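Local coordinates for ABC transporter periplasmic substrate-binding protein (Desulfovibrio alaskensis, PDB 5MY5) that probably binds tungstate with high selectivity in the periplasm and delivers it to an ABC transporter for uptake into the cell, at residues A[37-42]-A[267-272]; A[100-105]-A[253-258]; A[113-118]-A[211-216]; A[149-154]-A[167-172]. The protein carries 2 engineered substitutions. One frame throughout, in Å; residues are numbered along the deposited sequence. Where two conformers were deposited one is given.

How the contacts relate
Contacts 1 and 2 are buried and touch each other: strand 266-271 pairs antiparallel with strand 100-112, so the hydrophobic packing of contact 1 runs on into contact 2, where a side-chain amide joins the apolar contact. Contacts 3 and 4 lie farther along the protein, their centres about 17 Å apart, and contacts 2 and 4 fall on opposite sides of the chain's centre, as suits the two-lobed build of periplasmic binding proteins. Strand 100-112 links contact 2 to contact 3, whose loop follows that strand toward the surface and brings mainly aliphatic and carboxylate atoms together. Contact 4, buried again, rests on a single short tyrosine-carboxylate hydrogen bond inside a beta-alpha-beta unit.

Contact 1: A[37-42]-A[267-272]; sequences DNTGLL and ALFTPN
Phe269 is met on two sides by residues 37-42, with Leu41 lying over one face of its ring and Thr39 at the ring edge. The closely packed part is the leucine: Leu41 CD2 sits 4.0 Å from the centroid of the Phe269 ring, 19° off the ring normal and offset toward the rim, which makes this a CH-pi contact. Leu41 CB adds to it, 3.8 Å from Phe269 CE2. In the plane of the ring, Thr39 OG1 comes within 3.7 Å of Phe269 CZ. This hydroxyl belongs to an ST turn, in which Leu41 N donates to Thr39 OG1 at 3.1 Å along a nearly straight N-H line (168°), while Thr36 O is a further hydrogen-bond partner. The turn spans Gly40, which breaks helix 34-39 from helix 41-53 and serves as the N-cap of the latter. Toward the looser side, Thr39 is partly exposed; its CB and CG2 lie against the tip of Leu268, with Thr39 CB 3.9 Å from Leu268 CD2. By contrast, Leu41 and Phe269 both rest on Phe261, while Met103 of strand 100-112 packs on Leu41 and Ile258 of helix 252-260 on Phe269.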
loop_
_atom_site.group_PDB
_atom_site.type_symbol
_atom_site.label_atom_id
_atom_site.label_comp_id
_atom_site.label_asym_id
_atom_site.label_seq_id
_atom_site.Cartn_x
_atom_site.Cartn_y
_atom_site.Cartn_z
ATOM N N ASP A 37 -6.317 -4.476 -5.011
ATOM C CA ASP A 37 -7.416 -4.580 -6.004
ATOM C C ASP A 37 -7.969 -3.190 -6.350
ATOM O O ASP A 37 -8.190 -2.884 -7.547
ATOM C CB ASP A 37 -8.467 -5.500 -5.477
ATOM C CG ASP A 37 -9.585 -5.798 -6.498
ATOM O OD1 ASP A 37 -9.297 -6.386 -7.557
ATOM O OD2 ASP A 37 -10.723 -5.485 -6.182
ATOM N N ASN A 38 -8.188 -2.378 -5.350
ATOM C CA ASN A 38 -8.650 -1.005 -5.589
ATOM C C ASN A 38 -7.850 -0.174 -6.559
ATOM O O ASN A 38 -8.479 0.692 -7.198
ATOM C CB ASN A 38 -8.813 -0.232 -4.301
ATOM C CG ASN A 38 -9.936 -0.786 -3.445
ATOM O OD1 ASN A 38 -10.791 -1.497 -3.925
ATOM N ND2 ASN A 38 -9.904 -0.446 -2.172
ATOM N N THR A 39 -6.536 -0.389 -6.704
ATOM C CA THR A 39 -5.706 0.416 -7.611
ATOM C C THR A 39 -6.057 0.106 -9.058
ATOM O O THR A 39 -5.707 0.884 -9.937
ATOM C CB THR A 39 -4.175 0.134 -7.486
ATOM O OG1 THR A 39 -3.855 -1.229 -7.848
ATOM C CG2 THR A 39 -3.668 0.411 -6.037
ATOM N N GLY A 40 -6.564 -1.094 -9.294
ATOM C CA GLY A 40 -6.828 -1.601 -10.642
ATOM C C GLY A 40 -5.623 -2.114 -11.416
ATOM O O GLY A 40 -5.773 -2.516 -12.586
ATOM N N LEU A 41 -4.440 -2.136 -10.792
ATOM C CA LEU A 41 -3.216 -2.623 -11.449
ATOM C C LEU A 41 -3.415 -4.038 -12.030
ATOM O O LEU A 41 -2.956 -4.257 -13.153
ATOM C CB LEU A 41 -2.037 -2.598 -10.490
ATOM C CG LEU A 41 -0.706 -3.122 -11.092
ATOM C CD1 LEU A 41 -0.186 -2.234 -12.151
ATOM C CD2 LEU A 41 0.330 -3.346 -9.965
ATOM N N LEU A 42 -3.961 -4.950 -11.287
ATOM C CA LEU A 42 -4.106 -6.340 -11.736
ATOM C C LEU A 42 -5.074 -6.463 -12.901
ATOM O O LEU A 42 -4.899 -7.312 -13.754
ATOM C CB LEU A 42 -4.574 -7.269 -10.595
ATOM C CG LEU A 42 -3.488 -7.477 -9.515
ATOM C CD1 LEU A 42 -4.083 -8.236 -8.364
ATOM C CD2 LEU A 42 -2.235 -8.186 -10.051
ATOM N N ALA A 267 1.090 8.770 -11.894
ATOM C CA ALA A 267 1.942 7.615 -11.534
ATOM C C ALA A 267 1.548 7.105 -10.118
ATOM O O ALA A 267 1.125 7.921 -9.256
ATOM C CB ALA A 267 3.406 8.019 -11.476
ATOM N N LEU A 268 1.652 5.775 -9.925
ATOM C CA LEU A 268 1.310 5.192 -8.631
ATOM C C LEU A 268 2.360 4.245 -8.124
ATOM O O LEU A 268 2.664 4.245 -6.894
ATOM C CB LEU A 268 -0.082 4.589 -8.764
ATOM C CG LEU A 268 -0.882 4.153 -7.568
ATOM C CD1 LEU A 268 -1.354 5.393 -6.830
ATOM C CD2 LEU A 268 -2.063 3.375 -8.027
ATOM N N PHE A 269 2.933 3.405 -8.977
ATOM C CA PHE A 269 3.928 2.405 -8.572
ATOM C C PHE A 269 5.317 2.680 -9.112
ATOM O O PHE A 269 5.407 3.021 -10.303
ATOM C CB PHE A 269 3.475 1.057 -9.078
ATOM C CG PHE A 269 2.188 0.557 -8.502
ATOM C CD1 PHE A 269 2.124 -0.105 -7.223
ATOM C CD2 PHE A 269 1.004 0.734 -9.173
ATOM C CE1 PHE A 269 0.920 -0.614 -6.744
ATOM C CE2 PHE A 269 -0.146 0.212 -8.703
ATOM C CZ PHE A 269 -0.230 -0.383 -7.482
ATOM N N THR A 270 6.370 2.510 -8.327
ATOM C CA THR A 270 7.725 2.532 -8.726
ATOM C C THR A 270 8.161 1.041 -8.775
ATOM O O THR A 270 8.257 0.400 -7.732
ATOM C CB THR A 270 8.587 3.369 -7.772
ATOM O OG1 THR A 270 8.052 4.671 -7.690
ATOM C CG2 THR A 270 9.986 3.388 -8.195
ATOM N N PRO A 271 8.507 0.502 -9.962
ATOM C CA PRO A 271 9.168 -0.791 -10.015
ATOM C C PRO A 271 10.500 -0.848 -9.342
ATOM O O PRO A 271 11.249 0.124 -9.442
ATOM C CB PRO A 271 9.308 -1.058 -11.522
ATOM C CG PRO A 271 9.310 0.265 -12.110
ATOM C CD PRO A 271 8.606 1.247 -11.229
ATOM N N ASN A 272 10.811 -1.936 -8.655
ATOM C CA ASN A 272 12.059 -2.080 -7.959
ATOM C C ASN A 272 12.540 -3.487 -7.779
ATOM O O ASN A 272 13.248 -3.792 -6.850
ATOM C CB ASN A 272 12.073 -1.239 -6.644
ATOM C CG ASN A 272 11.277 -1.854 -5.514
ATOM O OD1 ASN A 272 10.349 -2.683 -5.723
ATOM N ND2 ASN A 272 11.627 -1.475 -4.318
#

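Contact 2: A[100-105]-A[253-258]; sequences TQLMYN and ATQKTI
A bend at chi2 (-81°) folds the Gln255 side chain back so that its amide reaches the backbone of Leu102, while chi1 of Met103, at 62°, sets CG between its own backbone N and carbonyl carbon, where CB and CG can both lie on Ile258. Gln255 NE2 donates to Leu102 O at 3.0 Å. The acceptor lies in the amide plane of the glutamine, yet the donor stands tilted 31° from the plane of the Leu102 carbonyl. Next to this polar link, the branch methyl of Ile258 does the apolar work: Ile258 CG2 is 3.9 Å from Met103 CB and equally close to Met103 CG, the two side chains crossing at about a right angle. Helix 252-260 is thereby held against strand 100-112, with Met249 of helix 239-250 packing on both Leu102 and Ile258. The Gln255 amide has two further partners, for NE2 also donates to Met249 O and OE1 accepts from Ala273 N. Leu102 O likewise serves a second donor, Asn272 N of the chain following strand 266-271. These partners together probably fix which way round the amide sits, since flipping it would set its oxygen against carbonyl oxygens.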
loop_
_atom_site.group_PDB
_atom_site.type_symbol
_atom_site.label_atom_id
_atom_site.label_comp_id
_atom_site.label_asym_id
_atom_site.label_seq_id
_atom_site.Cartn_x
_atom_site.Cartn_y
_atom_site.Cartn_z
ATOM N N THR A 100 9.802 -12.110 -3.238
ATOM C CA THR A 100 10.440 -11.352 -4.316
ATOM C C THR A 100 9.831 -9.965 -4.354
ATOM O O THR A 100 8.669 -9.808 -4.708
ATOM C CB THR A 100 10.293 -12.079 -5.698
ATOM O OG1 THR A 100 10.937 -13.361 -5.611
ATOM C CG2 THR A 100 10.917 -11.349 -6.771
ATOM N N GLN A 101 10.653 -8.969 -4.125
ATOM C CA GLN A 101 10.180 -7.600 -4.193
ATOM C C GLN A 101 9.993 -7.190 -5.623
ATOM O O GLN A 101 10.820 -7.541 -6.499
ATOM C CB GLN A 101 11.150 -6.659 -3.475
ATOM C CG GLN A 101 10.956 -6.682 -1.953
ATOM C CD GLN A 101 11.551 -7.905 -1.277
ATOM O OE1 GLN A 101 12.774 -8.115 -1.319
ATOM N NE2 GLN A 101 10.720 -8.683 -0.601
ATOM N N LEU A 102 8.953 -6.454 -5.898
ATOM C CA LEU A 102 8.472 -6.141 -7.292
ATOM C C LEU A 102 8.276 -4.646 -7.574
ATOM O O LEU A 102 8.796 -4.091 -8.579
ATOM C CB LEU A 102 7.285 -6.980 -7.713
ATOM C CG LEU A 102 7.502 -8.461 -7.791
ATOM C CD1 LEU A 102 6.174 -9.202 -7.965
ATOM C CD2 LEU A 102 8.451 -8.782 -8.988
ATOM N N MET A 103 7.601 -3.910 -6.695
ATOM C CA MET A 103 7.327 -2.522 -6.813
ATOM C C MET A 103 6.837 -1.959 -5.489
ATOM O O MET A 103 6.533 -2.724 -4.611
ATOM C CB MET A 103 6.254 -2.221 -7.827
ATOM C CG MET A 103 4.905 -2.756 -7.601
ATOM S SD MET A 103 4.567 -4.513 -7.763
ATOM C CE MET A 103 2.825 -4.465 -7.592
ATOM N N TYR A 104 6.802 -0.655 -5.399
ATOM C CA TYR A 104 6.111 -0.039 -4.248
ATOM C C TYR A 104 5.157 1.043 -4.677
ATOM O O TYR A 104 5.456 1.751 -5.651
ATOM C CB TYR A 104 7.091 0.517 -3.228
ATOM C CG TYR A 104 8.124 1.560 -3.741
ATOM C CD1 TYR A 104 7.870 2.911 -3.633
ATOM C CD2 TYR A 104 9.380 1.186 -4.238
ATOM C CE1 TYR A 104 8.765 3.877 -4.044
ATOM C CE2 TYR A 104 10.320 2.168 -4.566
ATOM C CZ TYR A 104 9.966 3.504 -4.495
ATOM O OH TYR A 104 10.798 4.513 -4.884
ATOM N N ASN A 105 4.051 1.235 -3.987
ATOM C CA ASN A 105 3.317 2.490 -3.995
ATOM C C ASN A 105 3.689 3.232 -2.678
ATOM O O ASN A 105 4.678 2.882 -2.047
ATOM C CB ASN A 105 1.823 2.348 -4.288
ATOM C CG ASN A 105 1.099 1.383 -3.346
ATOM O OD1 ASN A 105 1.707 0.857 -2.427
ATOM N ND2 ASN A 105 -0.189 1.095 -3.604
ATOM N N ALA A 253 10.439 -5.714 -19.055
ATOM C CA ALA A 253 9.315 -5.178 -19.807
ATOM C C ALA A 253 8.128 -5.002 -18.842
ATOM O O ALA A 253 7.429 -4.035 -18.938
ATOM C CB ALA A 253 8.930 -6.079 -20.986
ATOM N N THR A 254 7.865 -5.992 -17.946
ATOM C CA THR A 254 6.701 -5.819 -17.060
ATOM C C THR A 254 7.005 -4.775 -15.985
ATOM O O THR A 254 6.136 -4.022 -15.631
ATOM C CB THR A 254 6.268 -7.143 -16.425
ATOM O OG1 THR A 254 6.006 -8.120 -17.489
ATOM C CG2 THR A 254 5.037 -6.985 -15.578
ATOM N N GLN A 255 8.231 -4.690 -15.492
ATOM C CA GLN A 255 8.669 -3.567 -14.637
ATOM C C GLN A 255 8.343 -2.221 -15.246
ATOM O O GLN A 255 7.757 -1.353 -14.632
ATOM C CB GLN A 255 10.106 -3.738 -14.249
ATOM C CG GLN A 255 10.408 -4.946 -13.351
ATOM C CD GLN A 255 10.106 -4.645 -11.927
ATOM O OE1 GLN A 255 10.850 -3.858 -11.329
ATOM N NE2 GLN A 255 9.028 -5.272 -11.362
ATOM N N LYS A 256 8.667 -2.081 -16.534
ATOM C CA LYS A 256 8.373 -0.860 -17.225
ATOM C C LYS A 256 6.875 -0.645 -17.262
ATOM O O LYS A 256 6.424 0.458 -17.028
ATOM C CB LYS A 256 9.015 -0.870 -18.652
ATOM C CG LYS A 256 8.765 0.383 -19.455
ATOM C CD LYS A 256 9.501 0.362 -20.794
ATOM C CE LYS A 256 9.408 1.777 -21.375
ATOM N NZ LYS A 256 9.618 1.847 -22.854
ATOM N N THR A 257 6.070 -1.669 -17.547
ATOM C CA THR A 257 4.629 -1.594 -17.587
ATOM C C THR A 257 4.090 -1.132 -16.199
ATOM O O THR A 257 3.111 -0.326 -16.125
ATOM C CB THR A 257 3.930 -2.929 -17.943
ATOM O OG1 THR A 257 4.341 -3.392 -19.285
ATOM C CG2 THR A 257 2.430 -2.830 -17.937
ATOM N N ILE A 258 4.662 -1.700 -15.125
ATOM C CA ILE A 258 4.187 -1.297 -13.778
ATOM C C ILE A 258 4.524 0.187 -13.568
ATOM O O ILE A 258 3.642 0.980 -13.104
ATOM C CB ILE A 258 4.872 -2.173 -12.765
ATOM C CG1 ILE A 258 4.287 -3.603 -12.858
ATOM C CG2 ILE A 258 4.729 -1.606 -11.331
ATOM C CD1 ILE A 258 5.056 -4.583 -12.056
#

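Contact 3: A[113-118]-A[211-216]; sequences AADPAG and KILVEG
The backbones diverge from the Ala113-Lys211 pair, whose CA atoms are 5.6 Å apart, to Asp115 and Leu213, 8.0 Å apart at CA, after which residues 115-118 close a type I beta turn through Gly118 N and Asp115 O at 2.8 Å. At the narrow end the methyl of Ala113 rests on the root of the lysine, Ala113 CB lying 3.7 Å from Lys211 CG. The Lys211 chain bends at chi2 (-64°) and then extends past the alanine, where its NZ hydrogen-bonds to Pro208 O and Asn207 OD1. Deeper in, the Asp115 and Leu213 side chains slide past each other in opposite directions. Leu213 CD1 lies over a face of the Asp115 carboxylate, 3.8 Å from Asp115 OD1, an apolar contact and not a polar bond. That carboxylate is well supplied with partners: OD1 is hydrogen-bonded to Tyr189 OH and Val119 N, and OD2 to Lys120 N, so it ties the loop's own backbone together. Leu213 and Val214 both face Ile109 in a classic beta bulge of the antiparallel pair formed by strands 100-112 and 210-214. Tyr189 of strand 189-193 touches both Pro116 and Leu213, and the loop then leads on to helix 124-133.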
loop_
_atom_site.group_PDB
_atom_site.type_symbol
_atom_site.label_atom_id
_atom_site.label_comp_id
_atom_site.label_asym_id
_atom_site.label_seq_id
_atom_site.Cartn_x
_atom_site.Cartn_y
_atom_site.Cartn_z
ATOM N N ALA A 113 -3.491 23.940 1.833
ATOM C CA ALA A 113 -2.497 24.623 0.976
ATOM C C ALA A 113 -1.707 25.692 1.741
ATOM O O ALA A 113 -0.526 25.840 1.528
ATOM C CB ALA A 113 -3.171 25.254 -0.267
ATOM N N ALA A 114 -2.381 26.369 2.669
ATOM C CA ALA A 114 -1.740 27.401 3.485
ATOM C C ALA A 114 -0.737 26.828 4.485
ATOM O O ALA A 114 0.153 27.547 4.981
ATOM C CB ALA A 114 -2.789 28.209 4.222
ATOM N N ASP A 115 -0.910 25.545 4.844
ATOM C CA ASP A 115 0.070 24.820 5.626
ATOM C C ASP A 115 0.402 25.510 6.950
ATOM O O ASP A 115 1.546 25.964 7.197
ATOM C CB ASP A 115 1.281 24.644 4.742
ATOM C CG ASP A 115 2.366 23.826 5.344
ATOM O OD1 ASP A 115 2.156 23.044 6.271
ATOM O OD2 ASP A 115 3.506 23.827 4.845
ATOM N N PRO A 116 -0.577 25.564 7.844
ATOM C CA PRO A 116 -0.436 26.368 9.058
ATOM C C PRO A 116 0.704 25.924 9.971
ATOM O O PRO A 116 1.256 26.763 10.681
ATOM C CB PRO A 116 -1.829 26.288 9.703
ATOM C CG PRO A 116 -2.414 25.021 9.150
ATOM C CD PRO A 116 -1.910 24.938 7.748
ATOM N N ALA A 117 1.148 24.652 9.942
ATOM C CA ALA A 117 2.310 24.203 10.674
ATOM C C ALA A 117 3.626 24.378 9.972
ATOM O O ALA A 117 4.671 24.065 10.543
ATOM C CB ALA A 117 2.120 22.699 11.083
ATOM N N GLY A 118 3.558 24.722 8.688
ATOM C CA GLY A 118 4.699 24.966 7.837
ATOM C C GLY A 118 5.571 23.771 7.646
ATOM O O GLY A 118 6.804 23.821 7.789
ATOM N N LYS A 211 -3.522 19.645 -0.023
ATOM C CA LYS A 211 -2.420 19.422 -1.010
ATOM C C LYS A 211 -1.430 18.432 -0.428
ATOM O O LYS A 211 -1.319 18.284 0.830
ATOM C CB LYS A 211 -1.760 20.791 -1.297
ATOM C CG LYS A 211 -2.752 21.867 -1.670
ATOM C CD LYS A 211 -3.480 21.579 -2.965
ATOM C CE LYS A 211 -4.352 22.773 -3.391
ATOM N NZ LYS A 211 -5.272 22.497 -4.551
ATOM N N ILE A 212 -0.638 17.760 -1.248
ATOM C CA ILE A 212 0.422 16.942 -0.789
ATOM C C ILE A 212 1.537 17.824 -0.261
ATOM O O ILE A 212 2.029 18.704 -1.010
ATOM C CB ILE A 212 1.011 15.959 -1.844
ATOM C CG1 ILE A 212 -0.096 14.967 -2.304
ATOM C CG2 ILE A 212 2.274 15.314 -1.327
ATOM C CD1 ILE A 212 0.381 14.154 -3.499
ATOM N N LEU A 213 1.872 17.660 0.995
ATOM C CA LEU A 213 2.891 18.463 1.664
ATOM C C LEU A 213 4.112 17.722 2.069
ATOM O O LEU A 213 5.176 18.305 2.169
ATOM C CB LEU A 213 2.232 19.207 2.827
ATOM C CG LEU A 213 1.119 20.174 2.591
ATOM C CD1 LEU A 213 0.407 20.713 3.824
ATOM C CD2 LEU A 213 1.703 21.353 1.743
ATOM N N VAL A 214 4.044 16.399 2.293
ATOM C CA VAL A 214 5.208 15.645 2.615
ATOM C C VAL A 214 5.143 14.345 1.785
ATOM O O VAL A 214 4.130 13.690 1.870
ATOM C CB VAL A 214 5.211 15.274 4.131
ATOM C CG1 VAL A 214 6.401 14.455 4.505
ATOM C CG2 VAL A 214 5.057 16.536 4.999
ATOM N N GLU A 215 6.212 14.023 1.044
ATOM C CA GLU A 215 6.251 12.850 0.133
ATOM C C GLU A 215 7.680 12.523 -0.171
ATOM O O GLU A 215 8.563 13.402 -0.018
ATOM C CB GLU A 215 5.414 13.126 -1.157
ATOM C CG GLU A 215 6.061 14.157 -2.121
ATOM C CD GLU A 215 5.266 14.391 -3.391
ATOM O OE1 GLU A 215 4.606 13.472 -3.907
ATOM O OE2 GLU A 215 5.266 15.533 -3.904
ATOM N N GLY A 216 7.971 11.300 -0.582
ATOM C CA GLY A 216 9.242 10.858 -1.054
ATOM C C GLY A 216 10.116 10.188 -0.082
ATOM O O GLY A 216 11.057 9.460 -0.437
#

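Contact 4: A[149-154]-A[167-172]; sequences KMEKSL and AWYVQT
The Tyr169 ring meets the helix at its edge, where Glu151 OE2 lies in the ring plane beside the hydroxyl, and the carboxylate is turned 41° from that plane. At the root of the tyrosine, Tyr169 CB sits 4.0 Å above one face of the neighbouring Trp168 ring, offset toward the rim. Glu151 and Tyr169 come from opposite directions: Glu151 leaves the helix with CG anti to its backbone N (chi1 176°) and bends at chi2, which turns the carboxylate toward the phenol. Tyr169 OH donates to Glu151 OE2 at 2.6 Å, a short bond that uses the syn lone pair of the oxygen. Glu151 OE2 is also 3.4 Å from Tyr169 CE1. Both carboxylate oxygens have more to hold them, since Trp155 NE1 hydrogen-bonds to OE2 and Ser140 OG to OE1. This buried acid is thus gripped by three side chains, an environment that would probably favour its ionised form. The bond joins the last two elements of a beta-alpha-beta unit made of strand 138-140, helix 146-155 and strand 169-171. The two strands pair in parallel, Phe138 of the first touches Glu151, and Met191 of strand 189-193 packs against the helix at Met150, Glu151 and Leu154.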
loop_
_atom_site.group_PDB
_atom_site.type_symbol
_atom_site.label_atom_id
_atom_site.label_comp_id
_atom_site.label_asym_id
_atom_site.label_seq_id
_atom_site.Cartn_x
_atom_site.Cartn_y
_atom_site.Cartn_z
ATOM N N LYS A 149 -2.140 1.358 10.721
ATOM C CA LYS A 149 -0.926 0.786 11.211
ATOM C C LYS A 149 0.360 1.506 10.698
ATOM O O LYS A 149 1.301 1.749 11.471
ATOM C CB LYS A 149 -0.927 -0.700 10.871
ATOM C CG LYS A 149 -1.825 -1.501 11.811
ATOM C CD LYS A 149 -2.086 -2.898 11.252
ATOM C CE LYS A 149 -3.122 -3.616 12.091
ATOM N NZ LYS A 149 -3.461 -4.894 11.408
ATOM N N MET A 150 0.394 1.845 9.397
ATOM C CA MET A 150 1.446 2.602 8.844
ATOM C C MET A 150 1.586 3.975 9.499
ATOM O O MET A 150 2.687 4.352 9.942
ATOM C CB MET A 150 1.191 2.742 7.355
ATOM C CG MET A 150 2.125 3.569 6.521
ATOM S SD MET A 150 3.846 3.094 6.722
ATOM C CE MET A 150 4.442 4.584 6.048
ATOM N N GLU A 151 0.449 4.651 9.697
ATOM C CA GLU A 151 0.472 5.968 10.347
ATOM C C GLU A 151 1.006 5.857 11.768
ATOM O O GLU A 151 1.884 6.652 12.185
ATOM C CB GLU A 151 -0.893 6.617 10.292
ATOM C CG GLU A 151 -1.055 7.965 11.023
ATOM C CD GLU A 151 -1.864 7.900 12.293
ATOM O OE1 GLU A 151 -2.846 7.112 12.301
ATOM O OE2 GLU A 151 -1.527 8.662 13.218
ATOM N N LYS A 152 0.530 4.843 12.505
ATOM C CA LYS A 152 1.023 4.697 13.873
ATOM C C LYS A 152 2.517 4.466 13.860
ATOM O O LYS A 152 3.224 4.984 14.739
ATOM C CB LYS A 152 0.394 3.520 14.565
ATOM C CG LYS A 152 -0.996 3.877 15.002
ATOM C CD LYS A 152 -1.697 2.845 15.911
ATOM C CE LYS A 152 -2.274 1.702 15.119
ATOM N NZ LYS A 152 -2.852 0.625 16.002
ATOM N N SER A 153 3.018 3.695 12.907
ATOM C CA SER A 153 4.433 3.380 12.824
ATOM C C SER A 153 5.263 4.637 12.632
ATOM O O SER A 153 6.408 4.659 13.061
ATOM C CB SER A 153 4.763 2.337 11.728
ATOM O OG SER A 153 4.850 2.867 10.401
ATOM N N LEU A 154 4.737 5.643 11.920
ATOM C CA LEU A 154 5.461 6.896 11.666
ATOM C C LEU A 154 5.731 7.678 12.926
ATOM O O LEU A 154 6.852 8.248 13.138
ATOM C CB LEU A 154 4.694 7.816 10.745
ATOM C CG LEU A 154 4.356 7.275 9.337
ATOM C CD1 LEU A 154 3.696 8.295 8.460
ATOM C CD2 LEU A 154 5.564 6.711 8.627
ATOM N N ALA A 167 -5.434 16.413 22.292
ATOM C CA ALA A 167 -6.735 16.837 21.715
ATOM C C ALA A 167 -6.679 17.212 20.262
ATOM O O ALA A 167 -7.751 17.041 19.579
ATOM C CB ALA A 167 -7.350 17.937 22.547
ATOM N N TRP A 168 -5.492 17.555 19.758
ATOM C CA TRP A 168 -5.320 17.920 18.336
ATOM C C TRP A 168 -5.316 16.667 17.443
ATOM O O TRP A 168 -5.433 16.818 16.230
ATOM C CB TRP A 168 -4.084 18.805 18.076
ATOM C CG TRP A 168 -2.854 18.278 18.613
ATOM C CD1 TRP A 168 -2.279 18.616 19.834
ATOM C CD2 TRP A 168 -1.964 17.287 18.053
ATOM N NE1 TRP A 168 -1.194 17.892 20.071
ATOM C CE2 TRP A 168 -0.933 17.070 18.992
ATOM C CE3 TRP A 168 -1.959 16.481 16.850
ATOM C CZ2 TRP A 168 0.045 16.193 18.808
ATOM C CZ3 TRP A 168 -0.894 15.620 16.639
ATOM C CH2 TRP A 168 0.116 15.469 17.594
ATOM N N TYR A 169 -5.133 15.505 18.004
ATOM C CA TYR A 169 -5.056 14.262 17.341
ATOM C C TYR A 169 -6.393 13.560 17.229
ATOM O O TYR A 169 -6.976 13.230 18.295
ATOM C CB TYR A 169 -4.093 13.332 18.062
ATOM C CG TYR A 169 -3.722 12.002 17.363
ATOM C CD1 TYR A 169 -2.875 11.977 16.234
ATOM C CD2 TYR A 169 -4.217 10.815 17.778
ATOM C CE1 TYR A 169 -2.522 10.777 15.657
ATOM C CE2 TYR A 169 -3.886 9.628 17.205
ATOM C CZ TYR A 169 -3.015 9.587 16.087
ATOM O OH TYR A 169 -2.637 8.410 15.563
ATOM N N VAL A 170 -6.954 13.532 16.040
ATOM C CA VAL A 170 -8.358 13.086 15.766
ATOM C C VAL A 170 -8.287 11.672 15.231
ATOM O O VAL A 170 -7.510 11.347 14.335
ATOM C CB VAL A 170 -8.979 14.047 14.735
ATOM C CG1 VAL A 170 -10.361 13.521 14.347
ATOM C CG2 VAL A 170 -9.038 15.474 15.202
ATOM N N GLN A 171 -9.090 10.771 15.772
ATOM C CA GLN A 171 -9.203 9.378 15.315
ATOM C C GLN A 171 -10.641 9.171 14.776
ATOM O O GLN A 171 -11.609 9.268 15.512
ATOM C CB GLN A 171 -8.929 8.410 16.448
ATOM C CG GLN A 171 -7.501 8.527 16.961
ATOM C CD GLN A 171 -7.146 7.591 18.090
ATOM O OE1 GLN A 171 -7.678 7.788 19.147
ATOM N NE2 GLN A 171 -6.320 6.591 17.870
ATOM N N THR A 172 -10.796 9.049 13.466
ATOM C CA THR A 172 -12.132 9.007 12.889
ATOM C C THR A 172 -12.872 7.693 13.124
ATOM O O THR A 172 -14.091 7.689 13.122
ATOM C CB THR A 172 -12.051 9.292 11.363
ATOM O OG1 THR A 172 -11.338 8.278 10.743
ATOM C CG2 THR A 172 -11.405 10.674 11.137
#